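Local coordinates for protein glutaredoxin (Chlorella sorokiniana, PDB 4I2U) that binds glutathione and, as a thioredoxin-fold glutaredoxin, probably catalyses glutathione-dependent thiol-disulfide exchange in cellular redox homeostasis, at residues Met99-Ala103 and Gly104-Glu108. Numbering follows the deposited sequence.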
ATOM      1  N   MET A  99       1.088  -9.300   9.780  1.00  7.96           N
ATOM      2  CA  MET A  99       0.001  -9.055   8.836  1.00  7.91           C
ATOM      3  C   MET A  99       0.182  -9.778   7.521  1.00  7.96           C
ATOM      4  O   MET A  99      -0.780 -10.311   6.951  1.00  7.88           O
ATOM      5  CB  MET A  99      -0.157  -7.562   8.580  1.00 10.01           C
ATOM      6  CG  MET A  99      -0.705  -6.836   9.794  1.00 10.60           C
ATOM      7  SD  MET A  99      -1.150  -5.129   9.525  1.00 15.38           S
ATOM      8  CE  MET A  99       0.442  -4.469   9.361  1.00 14.20           C
ATOM      9  N   LEU A 100       1.404  -9.798   7.015  1.00  7.37           N
ATOM     10  CA  LEU A 100       1.673 -10.481   5.748  1.00  7.30           C
ATOM     11  C   LEU A 100       1.501 -11.988   5.877  1.00  8.48           C
ATOM     12  O   LEU A 100       0.957 -12.626   4.973  1.00  9.06           O
ATOM     13  CB  LEU A 100       3.074 -10.140   5.259  1.00  7.86           C
ATOM     14  CG  LEU A 100       3.342  -8.688   4.857  1.00  7.82           C
ATOM     15  CD1 LEU A 100       4.802  -8.512   4.562  1.00  8.41           C
ATOM     16  CD2 LEU A 100       2.527  -8.270   3.644  1.00  8.48           C
ATOM     17  N   ARG A 101       1.935 -12.561   6.987  1.00  7.49           N
ATOM     18  CA  ARG A 101       1.709 -13.982   7.201  1.00  9.21           C
ATOM     19  C   ARG A 101       0.210 -14.272   7.317  1.00 10.43           C
ATOM     20  O   ARG A 101      -0.295 -15.237   6.738  1.00 10.38           O
ATOM     21  CB  ARG A 101       2.448 -14.477   8.442  1.00 10.00           C
ATOM     22  CG  ARG A 101       3.949 -14.554   8.245  1.00 12.83           C
ATOM     23  CD  ARG A 101       4.683 -15.344   9.334  1.00 17.12           C
ATOM     24  NE  ARG A 101       4.635 -14.644  10.611  1.00 21.54           N
ATOM     25  CZ  ARG A 101       5.566 -13.802  11.070  1.00 17.73           C
ATOM     26  NH1 ARG A 101       6.689 -13.548  10.405  1.00 19.01           N
ATOM     27  NH2 ARG A 101       5.364 -13.224  12.228  1.00 18.26           N
ATOM     28  N   ASN A 102      -0.525 -13.427   8.035  1.00  9.40           N
ATOM     29  CA  ASN A 102      -1.961 -13.651   8.171  1.00 11.08           C
ATOM     30  C   ASN A 102      -2.669 -13.554   6.821  1.00 12.59           C
ATOM     31  O   ASN A 102      -3.680 -14.233   6.586  1.00 15.02           O
ATOM     32  CB  ASN A 102      -2.579 -12.645   9.141  1.00 13.20           C
ATOM     33  CG  ASN A 102      -2.204 -12.911  10.577  1.00 15.99           C
ATOM     34  OD1 ASN A 102      -1.710 -13.987  10.916  1.00 18.56           O
ATOM     35  ND2 ASN A 102      -2.428 -11.922  11.433  1.00 16.57           N
ATOM     36  N   ALA A 103      -2.141 -12.718   5.935  1.00 10.35           N
ATOM     37  CA  ALA A 103      -2.713 -12.521   4.611  1.00 11.02           C
ATOM     38  C   ALA A 103      -2.337 -13.636   3.647  1.00 11.38           C
ATOM     39  O   ALA A 103      -2.852 -13.693   2.533  1.00 13.82           O
ATOM     40  CB  ALA A 103      -2.277 -11.169   4.053  1.00 10.79           C
ATOM     41  N   GLY A 104      -1.440 -14.523   4.068  1.00 10.04           N
ATOM     42  CA  GLY A 104      -1.061 -15.669   3.265  1.00 12.05           C
ATOM     43  C   GLY A 104       0.005 -15.412   2.215  1.00 13.06           C
ATOM     44  O   GLY A 104       0.185 -16.221   1.309  1.00 15.04           O
ATOM     45  N   VAL A 105       0.724 -14.304   2.326  1.00 10.12           N
ATOM     46  CA  VAL A 105       1.716 -13.944   1.324  1.00 10.32           C
ATOM     47  C   VAL A 105       3.139 -13.958   1.859  1.00 10.79           C
ATOM     48  O   VAL A 105       4.076 -13.564   1.153  1.00 11.08           O
ATOM     49  CB  VAL A 105       1.418 -12.552   0.679  1.00 10.35           C
ATOM     50  CG1 VAL A 105       0.081 -12.571  -0.025  1.00 13.64           C
ATOM     51  CG2 VAL A 105       1.491 -11.421   1.703  1.00 12.76           C
ATOM     52  N   LEU A 106       3.300 -14.418   3.097  1.00  9.85           N
ATOM     53  CA  LEU A 106       4.619 -14.558   3.700  1.00  8.91           C
ATOM     54  C   LEU A 106       4.636 -15.827   4.511  1.00  9.49           C
ATOM     55  O   LEU A 106       3.741 -16.060   5.325  1.00 11.08           O
ATOM     56  CB  LEU A 106       4.926 -13.338   4.579  1.00  9.09           C
ATOM     57  CG  LEU A 106       6.227 -13.327   5.381  1.00  9.91           C
ATOM     58  CD1 LEU A 106       7.436 -13.413   4.450  1.00 10.11           C
ATOM     59  CD2 LEU A 106       6.308 -12.075   6.235  1.00 10.32           C
ATOM     60  N   LEU A 107       5.647 -16.656   4.284  1.00 10.08           N
ATOM     61  CA  LEU A 107       5.892 -17.835   5.100  1.00 11.10           C
ATOM     62  C   LEU A 107       6.791 -17.526   6.281  1.00 12.07           C
ATOM     63  O   LEU A 107       7.603 -16.599   6.235  1.00 12.12           O
ATOM     64  CB  LEU A 107       6.605 -18.902   4.261  1.00 11.76           C
ATOM     65  CG  LEU A 107       5.883 -19.350   2.998  1.00 11.54           C
ATOM     66  CD1 LEU A 107       6.778 -20.271   2.171  1.00 15.53           C
ATOM     67  CD2 LEU A 107       4.586 -20.042   3.348  1.00 17.16           C
ATOM     68  N   GLU A 108       6.680 -18.331   7.337  1.00 13.79           N
ATOM     69  CA  GLU A 108       7.691 -18.357   8.375  1.00 17.53           C
ATOM     70  C   GLU A 108       8.964 -18.948   7.770  1.00 16.22           C
ATOM     71  O   GLU A 108       8.893 -19.852   6.939  1.00 19.84           O
ATOM     72  CB  GLU A 108       7.223 -19.205   9.563  1.00 22.29           C
ATOM     73  CG  GLU A 108       5.868 -18.791  10.113  1.00 32.43           C
ATOM     74  CD  GLU A 108       5.791 -18.890  11.629  1.00 40.62           C
ATOM     75  OE1 GLU A 108       6.769 -18.498  12.303  1.00 44.46           O
ATOM     76  OE2 GLU A 108       4.751 -19.360  12.144  1.00 41.83           O
TER
HETATM   77  O   HOH W   1       8.145 -14.761   8.113  1.00 16.70           O
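Val-105 N donates to Leu-100 O (3.1 Å, 160° at the hydrogen) and Gly-104 N to Arg-101 O (3.0 Å), closing the C-terminal end of the helix with a Schellman motif. Gly-104 takes the positive phi of 83° that turns the chain back. Beyond the turn, Val-105 puts CG2 alongside Leu-100 CD2 at 3.8 Å, the apolar contact expected between the residues flanking such a cap. Its rotamer, with CG2 between the backbone N and the carbonyl carbon, sets that methyl there. Leu-106 then folds back over the last turn: its CB meets Leu-100 CB at 3.8 Å, and with CG anti to the backbone N (chi1 176°) its branch lies across the Arg-101 stem, CG to CG 3.9 Å. Leu-106 O sits against Arg-101 CG (3.3 Å) and also receives a CA-H...O contact from Arg-101 CA at 3.5 Å. Farther out, the arginine chain passes Glu-108 at about a right angle, CD against CG. Water 1, in the guanidinium plane, accepts from NH1 and donates to Leu-107 O. Leu-100 also packs on Phe-38 and Ile-76, and Lys-16 NZ hydrogen-bonds to Ala-103 O. Leu-107 and Glu-108 probably belong to the purification tag and touch a crystal neighbour, so the outer contacts describe this crystal, where Arg-101 NE and Glu-108 OE1 stay 4.7 Å apart; the chemistry implies that backbone capping and Leu-106 packing hold the turn to the helix.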